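Local coordinates for protein shikimate 5-dehydrogenase AroE (5-dehydroshikimate reductase) (Mycobacterium tuberculosis, PDB 4P4G) that probably catalyses the NADPH-dependent reduction of 3-dehydroshikimate to shikimate, a step toward chorismate, and binds shikimate, at residues Gly111-Ala116 against Ala185-Ser190; Val209-Ile214 against Leu237-His242; Leu25-Ala30 against Ala246-Phe251; Arg74-Arg79 against Asn90-Thr95. All coordinates share one frame; numbering follows the deposited sequence.

Interaction 1. Residues Gly111-Ala116 against Ala185-Ser190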
loop_
_atom_site.group_PDB
_atom_site.type_symbol
_atom_site.label_atom_id
_atom_site.label_comp_id
_atom_site.label_asym_id
_atom_site.label_seq_id
_atom_site.Cartn_x
_atom_site.Cartn_y
_atom_site.Cartn_z
ATOM N N GLY A 111 4.899 9.101 -1.817
ATOM C CA GLY A 111 5.334 9.899 -0.681
ATOM C C GLY A 111 6.496 9.299 0.082
ATOM O O GLY A 111 7.380 10.024 0.544
ATOM N N ALA A 112 6.494 7.976 0.240
ATOM C CA ALA A 112 7.568 7.292 0.959
ATOM C C ALA A 112 8.883 7.370 0.193
ATOM O O ALA A 112 9.953 7.549 0.793
ATOM C CB ALA A 112 7.202 5.852 1.214
ATOM N N LEU A 113 8.809 7.214 -1.126
ATOM C CA LEU A 113 10.012 7.276 -1.960
ATOM C C LEU A 113 10.534 8.688 -2.175
ATOM O O LEU A 113 11.761 8.916 -2.187
ATOM C CB LEU A 113 9.767 6.596 -3.317
ATOM C CG LEU A 113 9.678 5.077 -3.272
ATOM C CD1 LEU A 113 9.238 4.511 -4.616
ATOM C CD2 LEU A 113 11.027 4.523 -2.873
ATOM N N GLY A 114 9.630 9.649 -2.369
ATOM C CA GLY A 114 10.033 11.037 -2.557
ATOM C C GLY A 114 10.372 11.365 -4.006
ATOM O O GLY A 114 9.844 12.321 -4.579
ATOM N N ALA A 115 11.260 10.567 -4.591
ATOM C CA ALA A 115 11.649 10.719 -5.990
ATOM C C ALA A 115 12.111 9.379 -6.548
ATOM O O ALA A 115 12.584 8.520 -5.803
ATOM C CB ALA A 115 12.753 11.760 -6.131
ATOM N N ALA A 116 11.954 9.211 -7.855
ATOM C CA ALA A 116 12.429 8.037 -8.594
ATOM C C ALA A 116 12.346 8.392 -10.072
ATOM O O ALA A 116 11.379 9.020 -10.501
ATOM C CB ALA A 116 11.579 6.826 -8.296
ATOM N N ALA A 185 18.092 -2.038 -12.116
ATOM C CA ALA A 185 17.116 -1.245 -11.379
ATOM C C ALA A 185 17.730 -0.342 -10.312
ATOM O O ALA A 185 18.769 -0.659 -9.729
ATOM C CB ALA A 185 16.068 -2.152 -10.767
ATOM N N GLU A 186 17.063 0.779 -10.051
ATOM C CA GLU A 186 17.535 1.736 -9.056
ATOM C C GLU A 186 16.646 1.759 -7.821
ATOM O O GLU A 186 17.047 2.256 -6.773
ATOM C CB GLU A 186 17.632 3.123 -9.690
ATOM C CG GLU A 186 18.514 3.126 -10.936
ATOM C CD GLU A 186 18.142 4.213 -11.926
ATOM O OE1 GLU A 186 17.781 3.862 -13.077
ATOM O OE2 GLU A 186 18.206 5.409 -11.552
ATOM N N VAL A 187 15.444 1.207 -7.948
ATOM C CA VAL A 187 14.506 1.162 -6.836
ATOM C C VAL A 187 13.710 -0.127 -6.889
ATOM O O VAL A 187 13.361 -0.606 -7.966
ATOM C CB VAL A 187 13.583 2.410 -6.802
ATOM C CG1 VAL A 187 12.785 2.531 -8.072
ATOM C CG2 VAL A 187 12.672 2.386 -5.599
ATOM N N LEU A 188 13.458 -0.694 -5.716
ATOM C CA LEU A 188 12.667 -1.908 -5.578
ATOM C C LEU A 188 11.515 -1.640 -4.613
ATOM O O LEU A 188 11.733 -1.189 -3.486
ATOM C CB LEU A 188 13.567 -3.022 -5.033
ATOM C CG LEU A 188 12.971 -4.339 -4.562
ATOM C CD1 LEU A 188 12.273 -4.991 -5.715
ATOM C CD2 LEU A 188 14.072 -5.252 -4.008
ATOM N N VAL A 189 10.285 -1.892 -5.051
ATOM C CA VAL A 189 9.149 -1.840 -4.138
ATOM C C VAL A 189 8.649 -3.256 -3.908
ATOM O O VAL A 189 8.217 -3.929 -4.852
ATOM C CB VAL A 189 8.006 -0.969 -4.663
ATOM C CG1 VAL A 189 6.869 -0.946 -3.642
ATOM C CG2 VAL A 189 8.506 0.455 -4.975
ATOM N N SER A 190 8.715 -3.719 -2.663
ATOM C CA SER A 190 8.323 -5.105 -2.367
ATOM C C SER A 190 6.952 -5.201 -1.731
ATOM O O SER A 190 6.703 -4.616 -0.669
ATOM C CB SER A 190 9.347 -5.778 -1.453
ATOM O OG SER A 190 8.936 -7.109 -1.169
#
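No flat group takes part where Leu-113 meets Val-187 and Val-189. There is no ring or amide face here, and the surfaces that touch are branched aliphatic groups. Leu-113 and Val-187 reach toward each other tip to tip, with Leu-113 CD2 3.8 Å from Val-187 CG2. The first torsion of Val-187 (chi1 59°) sets CG2 anti to the backbone N, while CG1 takes the crowded position between N and the carbonyl carbon. Val-187 CG1 lies 4.5 Å from Ala-116 CB. The second methyl of Leu-113 slants across Val-189, and Leu-113 CD1 is 4.1 Å from Val-189 CG2. No hydrogen bond crosses the contact, so it is purely apolar packing. It joins the end of helix 105-113 to the parallel, Rossmann-type sheet. Gly-114 ends the helix with positive phi, and the chain then runs past Ala-116. Strand 187-190 lies between strands 119-123 and 209-212. Leu-113 also packs on Leu-211 of strand 209-212 and on Leu-136 and Leu-139 of helix 129-139.

Interaction 2. Residues Val209-Ile214 against Leu237-His242. With SKM ((3R,4S,5R)-3,4,5-trihydroxycyclohex-1-ene-1-carboxylic acid), chain C.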
loop_
_atom_site.group_PDB
_atom_site.type_symbol
_atom_site.label_atom_id
_atom_site.label_comp_id
_atom_site.label_asym_id
_atom_site.label_seq_id
_atom_site.Cartn_x
_atom_site.Cartn_y
_atom_site.Cartn_z
ATOM N N VAL A 209 17.818 1.268 -3.619
ATOM C CA VAL A 209 16.749 1.756 -2.743
ATOM C C VAL A 209 15.672 0.687 -2.634
ATOM O O VAL A 209 15.246 0.122 -3.653
ATOM C CB VAL A 209 16.083 3.034 -3.301
ATOM C CG1 VAL A 209 15.000 3.553 -2.344
ATOM C CG2 VAL A 209 17.098 4.121 -3.570
ATOM N N LEU A 210 15.234 0.412 -1.407
ATOM C CA LEU A 210 14.169 -0.551 -1.144
ATOM C C LEU A 210 13.039 0.120 -0.394
ATOM O O LEU A 210 13.260 0.726 0.665
ATOM C CB LEU A 210 14.681 -1.697 -0.266
ATOM C CG LEU A 210 13.601 -2.520 0.461
ATOM C CD1 LEU A 210 12.780 -3.367 -0.521
ATOM C CD2 LEU A 210 14.217 -3.406 1.553
ATOM N N LEU A 211 11.829 0.013 -0.931
ATOM C CA LEU A 211 10.647 0.351 -0.152
ATOM C C LEU A 211 9.955 -0.958 0.157
ATOM O O LEU A 211 9.540 -1.665 -0.754
ATOM C CB LEU A 211 9.720 1.286 -0.951
ATOM C CG LEU A 211 8.344 1.561 -0.333
ATOM C CD1 LEU A 211 8.472 2.183 1.069
ATOM C CD2 LEU A 211 7.517 2.459 -1.240
ATOM N N ASP A 212 9.856 -1.322 1.439
ATOM C CA ASP A 212 9.191 -2.574 1.798
ATOM C C ASP A 212 7.825 -2.246 2.367
ATOM O O ASP A 212 7.717 -1.446 3.291
ATOM C CB ASP A 212 10.035 -3.359 2.820
ATOM C CG ASP A 212 9.675 -4.843 2.877
ATOM O OD1 ASP A 212 8.505 -5.185 2.591
ATOM O OD2 ASP A 212 10.564 -5.667 3.212
ATOM N N ALA A 213 6.773 -2.840 1.813
ATOM C CA ALA A 213 5.424 -2.580 2.321
ATOM C C ALA A 213 5.208 -3.132 3.728
ATOM O O ALA A 213 4.338 -2.664 4.469
ATOM C CB ALA A 213 4.381 -3.127 1.365
ATOM N N ILE A 214 5.999 -4.135 4.092
ATOM C CA ILE A 214 5.894 -4.778 5.406
ATOM C C ILE A 214 6.446 -3.860 6.508
ATOM O O ILE A 214 7.455 -3.175 6.306
ATOM C CB ILE A 214 6.694 -6.106 5.437
ATOM C CG1 ILE A 214 6.144 -7.109 4.415
ATOM C CG2 ILE A 214 6.703 -6.706 6.855
ATOM C CD1 ILE A 214 4.686 -7.456 4.613
ATOM N N LEU A 237 6.325 1.484 7.460
ATOM C CA LEU A 237 5.754 2.548 8.288
ATOM C C LEU A 237 5.707 3.856 7.527
ATOM O O LEU A 237 4.787 4.661 7.729
ATOM C CB LEU A 237 6.575 2.755 9.570
ATOM C CG LEU A 237 6.441 1.729 10.688
ATOM C CD1 LEU A 237 7.168 2.229 11.940
ATOM C CD2 LEU A 237 4.975 1.470 10.985
ATOM N N GLN A 238 6.699 4.095 6.668
ATOM C CA GLN A 238 6.705 5.335 5.889
ATOM C C GLN A 238 5.591 5.287 4.834
ATOM O O GLN A 238 4.896 6.289 4.608
ATOM C CB GLN A 238 8.089 5.604 5.267
ATOM C CG GLN A 238 9.203 5.791 6.316
ATOM C CD GLN A 238 8.907 6.929 7.289
ATOM O OE1 GLN A 238 8.443 7.994 6.890
ATOM N NE2 GLN A 238 9.168 6.697 8.568
ATOM N N MET A 239 5.396 4.124 4.211
ATOM C CA MET A 239 4.263 3.952 3.291
ATOM C C MET A 239 2.936 4.119 4.034
ATOM O O MET A 239 2.016 4.763 3.531
ATOM C CB MET A 239 4.294 2.586 2.596
ATOM C CG MET A 239 3.278 2.471 1.461
ATOM S SD MET A 239 3.287 0.863 0.658
ATOM C CE MET A 239 5.046 0.562 0.550
ATOM N N LEU A 240 2.847 3.552 5.235
ATOM C CA LEU A 240 1.636 3.674 6.053
ATOM C C LEU A 240 1.273 5.131 6.350
ATOM O O LEU A 240 0.124 5.526 6.216
ATOM C CB LEU A 240 1.807 2.906 7.371
ATOM C CG LEU A 240 0.581 2.969 8.289
ATOM C CD1 LEU A 240 -0.534 2.092 7.712
ATOM C CD2 LEU A 240 0.967 2.532 9.702
ATOM N N LEU A 241 2.259 5.924 6.756
ATOM C CA LEU A 241 2.060 7.342 7.022
ATOM C C LEU A 241 1.542 8.074 5.799
ATOM O O LEU A 241 0.538 8.791 5.870
ATOM C CB LEU A 241 3.386 7.976 7.425
ATOM C CG LEU A 241 3.309 9.479 7.704
ATOM C CD1 LEU A 241 2.373 9.770 8.864
ATOM C CD2 LEU A 241 4.696 10.018 7.987
ATOM N N HIS A 242 2.226 7.905 4.674
ATOM C CA HIS A 242 1.883 8.683 3.495
ATOM C C HIS A 242 0.532 8.301 2.894
ATOM O O HIS A 242 -0.170 9.165 2.377
ATOM C CB HIS A 242 3.021 8.669 2.468
ATOM C CG HIS A 242 4.160 9.556 2.860
ATOM N ND1 HIS A 242 4.196 10.893 2.539
ATOM C CD2 HIS A 242 5.276 9.305 3.584
ATOM C CE1 HIS A 242 5.304 11.429 3.032
ATOM N NE2 HIS A 242 5.975 10.487 3.667
HETATM O O12 SKM C . -3.275 0.515 2.486
HETATM C C8 SKM C . -2.956 0.406 3.871
HETATM C C6 SKM C . -2.010 -0.749 4.041
HETATM O O7 SKM C . -2.475 -1.890 3.345
HETATM C C5 SKM C . -1.918 -1.072 5.444
HETATM C C4 SKM C . -2.732 -0.668 6.418
HETATM C C1 SKM C . -2.477 -1.136 7.840
HETATM O O2 SKM C . -3.184 -0.701 8.760
HETATM O O3 SKM C . -1.564 -1.943 8.097
HETATM C C10 SKM C . -3.943 0.280 6.168
HETATM C C9 SKM C . -4.240 0.263 4.640
HETATM O O11 SKM C . -5.052 1.362 4.411
#
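Met-239 places its terminal methyl between Leu-211 and Ala-213, at the end of a strand of the Rossmann-type parallel sheet. Met-239 CE is 3.6 Å from Leu-211 CG and 3.8 Å from Leu-211 CD1. Met-239 CE is also 3.6 Å from Ala-213 CA. The two long side chains cross at about a right angle, so the methyl meets the branch point of Leu-211 as well as its tips. Met-239 has CG anti to the backbone N, is extended up to SD and turns at the CG-SD bond (chi3 -42°), which brings CE toward the strand. Leu-211 is packed further by Ala-112 of helix 105-113. Ala-213 itself lies within an Asx turn, where the chain leaves the strand. Ile-214 N donates to Asp-212 OD1 over 3.1 Å, from above the carboxylate plane, while Asp-212 OD2 is bonded to Thr-220 OG1. Helix 236-252 carries Leu-240, next after Met-239, into the shikimate pocket, where Leu-240 CD1 lies 3.8 Å from C4 of the ligand.

Interaction 3. Residues Leu25-Ala30 against Ala246-Phe251. With SKM ((3R,4S,5R)-3,4,5-trihydroxycyclohex-1-ene-1-carboxylic acid), chain C.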
loop_
_atom_site.group_PDB
_atom_site.type_symbol
_atom_site.label_atom_id
_atom_site.label_comp_id
_atom_site.label_asym_id
_atom_site.label_seq_id
_atom_site.Cartn_x
_atom_site.Cartn_y
_atom_site.Cartn_z
ATOM N N LEU A 25 -6.171 7.994 15.088
ATOM C CA LEU A 25 -6.626 8.555 16.355
ATOM C C LEU A 25 -5.844 9.818 16.695
ATOM O O LEU A 25 -6.411 10.791 17.176
ATOM C CB LEU A 25 -6.572 7.521 17.486
ATOM C CG LEU A 25 -7.628 6.429 17.316
ATOM C CD1 LEU A 25 -7.372 5.281 18.262
ATOM C CD2 LEU A 25 -9.033 6.996 17.500
ATOM N N ALA A 26 -4.542 9.805 16.422
ATOM C CA ALA A 26 -3.719 11.004 16.562
ATOM C C ALA A 26 -4.254 12.148 15.703
ATOM O O ALA A 26 -4.343 13.287 16.169
ATOM C CB ALA A 26 -2.272 10.694 16.196
ATOM N N ALA A 27 -4.600 11.841 14.451
ATOM C CA ALA A 27 -5.163 12.837 13.539
ATOM C C ALA A 27 -6.491 13.371 14.049
ATOM O O ALA A 27 -6.726 14.579 14.024
ATOM C CB ALA A 27 -5.331 12.251 12.142
ATOM N N TYR A 28 -7.368 12.476 14.496
ATOM C CA TYR A 28 -8.699 12.907 14.923
ATOM C C TYR A 28 -8.592 13.819 16.137
ATOM O O TYR A 28 -9.279 14.834 16.215
ATOM C CB TYR A 28 -9.636 11.728 15.205
ATOM C CG TYR A 28 -9.813 10.757 14.051
ATOM C CD1 TYR A 28 -9.533 11.124 12.738
ATOM C CD2 TYR A 28 -10.267 9.463 14.283
ATOM C CE1 TYR A 28 -9.690 10.221 11.689
ATOM C CE2 TYR A 28 -10.419 8.560 13.251
ATOM C CZ TYR A 28 -10.126 8.940 11.957
ATOM O OH TYR A 28 -10.279 8.035 10.933
ATOM N N ARG A 29 -7.715 13.477 17.079
ATOM C CA ARG A 29 -7.472 14.355 18.223
ATOM C C ARG A 29 -6.909 15.725 17.819
ATOM O O ARG A 29 -7.307 16.754 18.355
ATOM C CB ARG A 29 -6.544 13.670 19.233
ATOM C CG ARG A 29 -7.191 12.496 19.957
ATOM C CD ARG A 29 -6.355 12.066 21.157
ATOM N NE ARG A 29 -5.022 11.613 20.766
ATOM C CZ ARG A 29 -4.732 10.360 20.421
ATOM N NH1 ARG A 29 -5.686 9.440 20.422
ATOM N NH2 ARG A 29 -3.489 10.028 20.082
ATOM N N ALA A 30 -5.974 15.734 16.874
ATOM C CA ALA A 30 -5.414 16.990 16.367
ATOM C C ALA A 30 -6.477 17.862 15.692
ATOM O O ALA A 30 -6.404 19.096 15.746
ATOM C CB ALA A 30 -4.276 16.707 15.405
ATOM N N ALA A 246 -4.303 10.857 3.000
ATOM C CA ALA A 246 -5.464 11.010 2.138
ATOM C C ALA A 246 -6.674 10.295 2.721
ATOM O O ALA A 246 -7.812 10.662 2.441
ATOM C CB ALA A 246 -5.155 10.499 0.742
ATOM N N GLN A 247 -6.429 9.246 3.504
ATOM C CA GLN A 247 -7.528 8.546 4.150
ATOM C C GLN A 247 -8.180 9.433 5.203
ATOM O O GLN A 247 -9.412 9.533 5.279
ATOM C CB GLN A 247 -7.040 7.241 4.771
ATOM C CG GLN A 247 -6.837 6.132 3.771
ATOM C CD GLN A 247 -6.637 4.805 4.456
ATOM O OE1 GLN A 247 -6.327 4.752 5.657
ATOM N NE2 GLN A 247 -6.831 3.725 3.717
ATOM N N VAL A 248 -7.362 10.097 6.015
ATOM C CA VAL A 248 -7.900 11.029 7.009
ATOM C C VAL A 248 -8.717 12.136 6.338
ATOM O O VAL A 248 -9.800 12.479 6.801
ATOM C CB VAL A 248 -6.776 11.613 7.896
ATOM C CG1 VAL A 248 -7.307 12.734 8.765
ATOM C CG2 VAL A 248 -6.190 10.505 8.780
ATOM N N GLU A 249 -8.226 12.653 5.218
ATOM C CA GLU A 249 -8.945 13.690 4.478
ATOM C C GLU A 249 -10.321 13.223 4.025
ATOM O O GLU A 249 -11.294 13.967 4.127
ATOM C CB GLU A 249 -8.102 14.215 3.306
ATOM C CG GLU A 249 -6.817 14.888 3.800
ATOM C CD GLU A 249 -5.961 15.471 2.703
ATOM O OE1 GLU A 249 -6.131 15.071 1.530
ATOM O OE2 GLU A 249 -5.112 16.336 3.026
ATOM N N GLN A 250 -10.407 11.991 3.538
ATOM C CA GLN A 250 -11.682 11.490 3.044
ATOM C C GLN A 250 -12.646 11.121 4.167
ATOM O O GLN A 250 -13.856 11.260 4.009
ATOM C CB GLN A 250 -11.467 10.326 2.083
ATOM C CG GLN A 250 -10.930 10.782 0.725
ATOM C CD GLN A 250 -10.501 9.630 -0.135
ATOM O OE1 GLN A 250 -11.288 9.105 -0.920
ATOM N NE2 GLN A 250 -9.244 9.221 0.005
ATOM N N PHE A 251 -12.113 10.645 5.292
ATOM C CA PHE A 251 -12.958 10.305 6.440
ATOM C C PHE A 251 -13.476 11.564 7.150
ATOM O O PHE A 251 -14.601 11.578 7.651
ATOM C CB PHE A 251 -12.203 9.407 7.437
ATOM C CG PHE A 251 -11.852 8.034 6.897
ATOM C CD1 PHE A 251 -12.354 7.600 5.675
ATOM C CD2 PHE A 251 -11.018 7.180 7.620
ATOM C CE1 PHE A 251 -12.033 6.340 5.174
ATOM C CE2 PHE A 251 -10.687 5.910 7.115
ATOM C CZ PHE A 251 -11.199 5.500 5.893
HETATM O O12 SKM C . -3.275 0.515 2.486
HETATM C C8 SKM C . -2.956 0.406 3.871
HETATM C C6 SKM C . -2.010 -0.749 4.041
HETATM O O7 SKM C . -2.475 -1.890 3.345
HETATM C C5 SKM C . -1.918 -1.072 5.444
HETATM C C4 SKM C . -2.732 -0.668 6.418
HETATM C C1 SKM C . -2.477 -1.136 7.840
HETATM O O2 SKM C . -3.184 -0.701 8.760
HETATM O O3 SKM C . -1.564 -1.943 8.097
HETATM C C10 SKM C . -3.943 0.280 6.168
HETATM C C9 SKM C . -4.240 0.263 4.640
HETATM O O11 SKM C . -5.052 1.362 4.411
#
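Ala-27 and Tyr-28 of helix 20-30 face Val-248 and Phe-251, a helix-helix contact that packs helix 236-252 against helix 20-30 of the substrate-binding domain. Ala-27 points its methyl at the fork of Val-248. Ala-27 CB is 3.9 Å from both Val-248 CG1 and Val-248 CG2, so it sits evenly before the two branches. Met-261 of helix 258-267 touches both of these residues.

The aromatic pair is arranged differently. Tyr-28 and Phe-251 cross obliquely, and the phenol oxygen comes in at the edge of the phenyl ring, in its plane. Tyr-28 OH is 3.5 Å from Phe-251 CD2. One face of the Phe-251 ring lies against its own helix, with Gln-247 O 3.3 Å above the ring plane and toward its rim. Phe-251 CG is anti to the carbonyl carbon (chi1 -66°), which lays the ring back along the helix.

The phenol oxygen is hydrogen-bonded to His-24 ND1, while His-24 NE2 and Ser-63 OG are both hydrogen-bonded to Gln-247 OE1. These bonds, with that of Gln-247 NE2 to Thr-91 OG1, are consistent with a fixed amide orientation and link the packing to the pocket. There Gln-247 NE2 donates to O11 of shikimate over 3.0 Å, with a bent N-H...O angle of 136°.

Interaction 4. Residues Arg74-Arg79 against Asn90-Thr95; sequences RFADER and NTLVRT. With SKM ((3R,4S,5R)-3,4,5-trihydroxycyclohex-1-ene-1-carboxylic acid), chain C.
Phe-75 holds CG anti to the backbone N (chi1 169°), whereas Leu-92 holds it anti to the carbonyl carbon (chi1 -69°). The two side chains cross at about a right angle. Leu-92 splits its two methyls between neighbours. Leu-92 CD1 lies 4.1 Å from Phe-75 CD2, and Leu-92 CD2 lies 3.9 Å from Ala-76 CB. Val-52 and Pro-49 of helix 48-53 also touch the Phe-75 ring. The contact packs the end of helix 69-75 on the mixed sheet of the substrate-binding domain. Strand 91-95 runs there between strands 59-64 and 98-102. Farther along, Glu-78 and Thr-95 approach from opposite directions without a direct bond. A water lies 2.8 Å from Thr-95 OG1 and close to Glu-78 OE1, but Asp-77 OD2 crowds it too, and its bonding pattern is doubtful. The other oxygen, Glu-78 OE2, forms a salt bridge with Arg-100. At the start of the strand, Asn-90 belongs to the shikimate pocket. Asn-90 ND2 donates to O12 of the ligand over 2.9 Å, nearly straight at 165°. Its amide oxygen accepts from Thr-104 N, and also from Thr-91 OG1, which approaches above the carbonyl plane.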
loop_
_atom_site.group_PDB
_atom_site.type_symbol
_atom_site.label_atom_id
_atom_site.label_comp_id
_atom_site.label_asym_id
_atom_site.label_seq_id
_atom_site.Cartn_x
_atom_site.Cartn_y
_atom_site.Cartn_z
ATOM N N ARG A 74 -14.709 -3.863 -5.645
ATOM C CA ARG A 74 -15.944 -4.414 -6.195
ATOM C C ARG A 74 -17.175 -4.019 -5.382
ATOM O O ARG A 74 -18.274 -3.849 -5.936
ATOM C CB ARG A 74 -15.861 -5.935 -6.258
ATOM C CG ARG A 74 -14.875 -6.447 -7.282
ATOM C CD ARG A 74 -15.038 -7.947 -7.435
ATOM N NE ARG A 74 -14.876 -8.679 -6.178
ATOM C CZ ARG A 74 -13.735 -9.223 -5.769
ATOM N NH1 ARG A 74 -12.634 -9.101 -6.497
ATOM N NH2 ARG A 74 -13.696 -9.893 -4.619
ATOM N N PHE A 75 -16.998 -3.911 -4.071
ATOM C CA PHE A 75 -18.114 -3.665 -3.161
ATOM C C PHE A 75 -18.689 -2.266 -3.352
ATOM O O PHE A 75 -19.908 -2.069 -3.311
ATOM C CB PHE A 75 -17.655 -3.847 -1.713
ATOM C CG PHE A 75 -18.657 -3.362 -0.699
ATOM C CD1 PHE A 75 -19.766 -4.135 -0.382
ATOM C CD2 PHE A 75 -18.480 -2.141 -0.056
ATOM C CE1 PHE A 75 -20.695 -3.694 0.555
ATOM C CE2 PHE A 75 -19.406 -1.693 0.875
ATOM C CZ PHE A 75 -20.507 -2.475 1.185
ATOM N N ALA A 76 -17.805 -1.294 -3.556
ATOM C CA ALA A 76 -18.203 0.102 -3.702
ATOM C C ALA A 76 -19.048 0.335 -4.944
ATOM O O ALA A 76 -18.790 -0.244 -6.000
ATOM C CB ALA A 76 -16.980 0.991 -3.741
ATOM N N ASP A 77 -20.049 1.201 -4.828
ATOM C CA ASP A 77 -20.877 1.527 -5.985
ATOM C C ASP A 77 -20.345 2.730 -6.777
ATOM O O ASP A 77 -20.756 2.954 -7.923
ATOM C CB ASP A 77 -22.325 1.752 -5.550
ATOM C CG ASP A 77 -22.422 2.572 -4.284
ATOM O OD1 ASP A 77 -22.366 1.985 -3.168
ATOM O OD2 ASP A 77 -22.546 3.810 -4.407
ATOM N N GLU A 78 -19.447 3.506 -6.167
ATOM C CA GLU A 78 -18.727 4.570 -6.870
ATOM C C GLU A 78 -17.252 4.324 -6.636
ATOM O O GLU A 78 -16.879 3.830 -5.584
ATOM C CB GLU A 78 -18.990 5.951 -6.265
ATOM C CG GLU A 78 -20.398 6.486 -6.220
ATOM C CD GLU A 78 -20.414 7.850 -5.538
ATOM O OE1 GLU A 78 -21.409 8.190 -4.865
ATOM O OE2 GLU A 78 -19.404 8.577 -5.665
ATOM N N ARG A 79 -16.414 4.706 -7.594
ATOM C CA ARG A 79 -14.964 4.611 -7.412
ATOM C C ARG A 79 -14.274 5.873 -7.898
ATOM O O ARG A 79 -14.700 6.478 -8.879
ATOM C CB ARG A 79 -14.418 3.393 -8.164
ATOM C CG ARG A 79 -15.092 2.098 -7.742
ATOM C CD ARG A 79 -14.943 0.975 -8.735
ATOM N NE ARG A 79 -15.792 -0.145 -8.322
ATOM C CZ ARG A 79 -16.874 -0.554 -8.975
ATOM N NH1 ARG A 79 -17.238 0.040 -10.104
ATOM N NH2 ARG A 79 -17.584 -1.573 -8.499
ATOM N N ASN A 90 -7.882 0.573 -1.118
ATOM C CA ASN A 90 -7.532 0.389 0.279
ATOM C C ASN A 90 -8.368 1.294 1.178
ATOM O O ASN A 90 -8.083 1.445 2.372
ATOM C CB ASN A 90 -6.050 0.699 0.490
ATOM C CG ASN A 90 -5.767 2.179 0.417
ATOM O OD1 ASN A 90 -6.426 2.906 -0.328
ATOM N ND2 ASN A 90 -4.784 2.638 1.186
ATOM N N THR A 91 -9.394 1.909 0.601
ATOM C CA THR A 91 -10.203 2.892 1.331
ATOM C C THR A 91 -11.642 2.807 0.865
ATOM O O THR A 91 -11.901 2.790 -0.338
ATOM C CB THR A 91 -9.696 4.328 1.049
ATOM O OG1 THR A 91 -8.279 4.392 1.238
ATOM C CG2 THR A 91 -10.372 5.350 1.962
ATOM N N LEU A 92 -12.574 2.712 1.808
ATOM C CA LEU A 92 -13.992 2.883 1.501
ATOM C C LEU A 92 -14.520 4.071 2.284
ATOM O O LEU A 92 -14.314 4.159 3.498
ATOM C CB LEU A 92 -14.779 1.632 1.889
ATOM C CG LEU A 92 -14.496 0.409 1.026
ATOM C CD1 LEU A 92 -15.064 -0.825 1.698
ATOM C CD2 LEU A 92 -15.092 0.597 -0.359
ATOM N N VAL A 93 -15.229 4.955 1.591
ATOM C CA VAL A 93 -15.748 6.188 2.176
ATOM C C VAL A 93 -17.268 6.192 2.074
ATOM O O VAL A 93 -17.828 5.974 0.994
ATOM C CB VAL A 93 -15.183 7.411 1.435
ATOM C CG1 VAL A 93 -15.611 8.722 2.121
ATOM C CG2 VAL A 93 -13.656 7.311 1.340
ATOM N N ARG A 94 -17.939 6.451 3.190
ATOM C CA ARG A 94 -19.395 6.464 3.195
ATOM C C ARG A 94 -19.893 7.678 2.417
ATOM O O ARG A 94 -19.360 8.783 2.571
ATOM C CB ARG A 94 -19.918 6.513 4.633
ATOM C CG ARG A 94 -21.404 6.206 4.751
ATOM C CD ARG A 94 -21.603 4.745 4.483
ATOM N NE ARG A 94 -22.787 4.196 5.135
ATOM C CZ ARG A 94 -23.910 3.906 4.490
ATOM N NH1 ARG A 94 -23.997 4.120 3.181
ATOM N NH2 ARG A 94 -24.944 3.400 5.147
ATOM N N THR A 95 -20.889 7.473 1.560
ATOM C CA THR A 95 -21.521 8.567 0.820
ATOM C C THR A 95 -23.005 8.624 1.236
ATOM O O THR A 95 -23.456 7.764 1.996
ATOM C CB THR A 95 -21.370 8.374 -0.714
ATOM O OG1 THR A 95 -22.292 7.376 -1.176
ATOM C CG2 THR A 95 -19.943 7.997 -1.089
HETATM O O12 SKM C . -3.275 0.515 2.486
HETATM C C8 SKM C . -2.956 0.406 3.871
HETATM C C6 SKM C . -2.010 -0.749 4.041
HETATM O O7 SKM C . -2.475 -1.890 3.345
HETATM C C5 SKM C . -1.918 -1.072 5.444
HETATM C C4 SKM C . -2.732 -0.668 6.418
HETATM C C1 SKM C . -2.477 -1.136 7.840
HETATM O O2 SKM C . -3.184 -0.701 8.760
HETATM O O3 SKM C . -1.564 -1.943 8.097
HETATM C C10 SKM C . -3.943 0.280 6.168
HETATM C C9 SKM C . -4.240 0.263 4.640
HETATM O O11 SKM C . -5.052 1.362 4.411
HETATM O O HOH W 1 -22.186 6.068 -3.624
#

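In the fold
Segment 25-30 comes first, but interaction 3 closes only when the chain reaches 246-251. Its long loop takes in all the others. Within it, interaction 4 closes first, over a short span of the substrate-binding domain. Interaction 1 follows, then interaction 2; the three are in series and none cross. Interactions 1 and 2 adjoin through strands 187-190 and 209-212, neighbours in the parallel sheet, where Leu-188 and Leu-211 are joined by a backbone hydrogen bond. Interactions 2 and 3 share helix 236-252, which runs from that sheet back to the substrate-binding domain. Interactions 3 and 4 touch through Gln-247 and Thr-91. Interactions 2, 3 and 4 each bring a residue to shikimate.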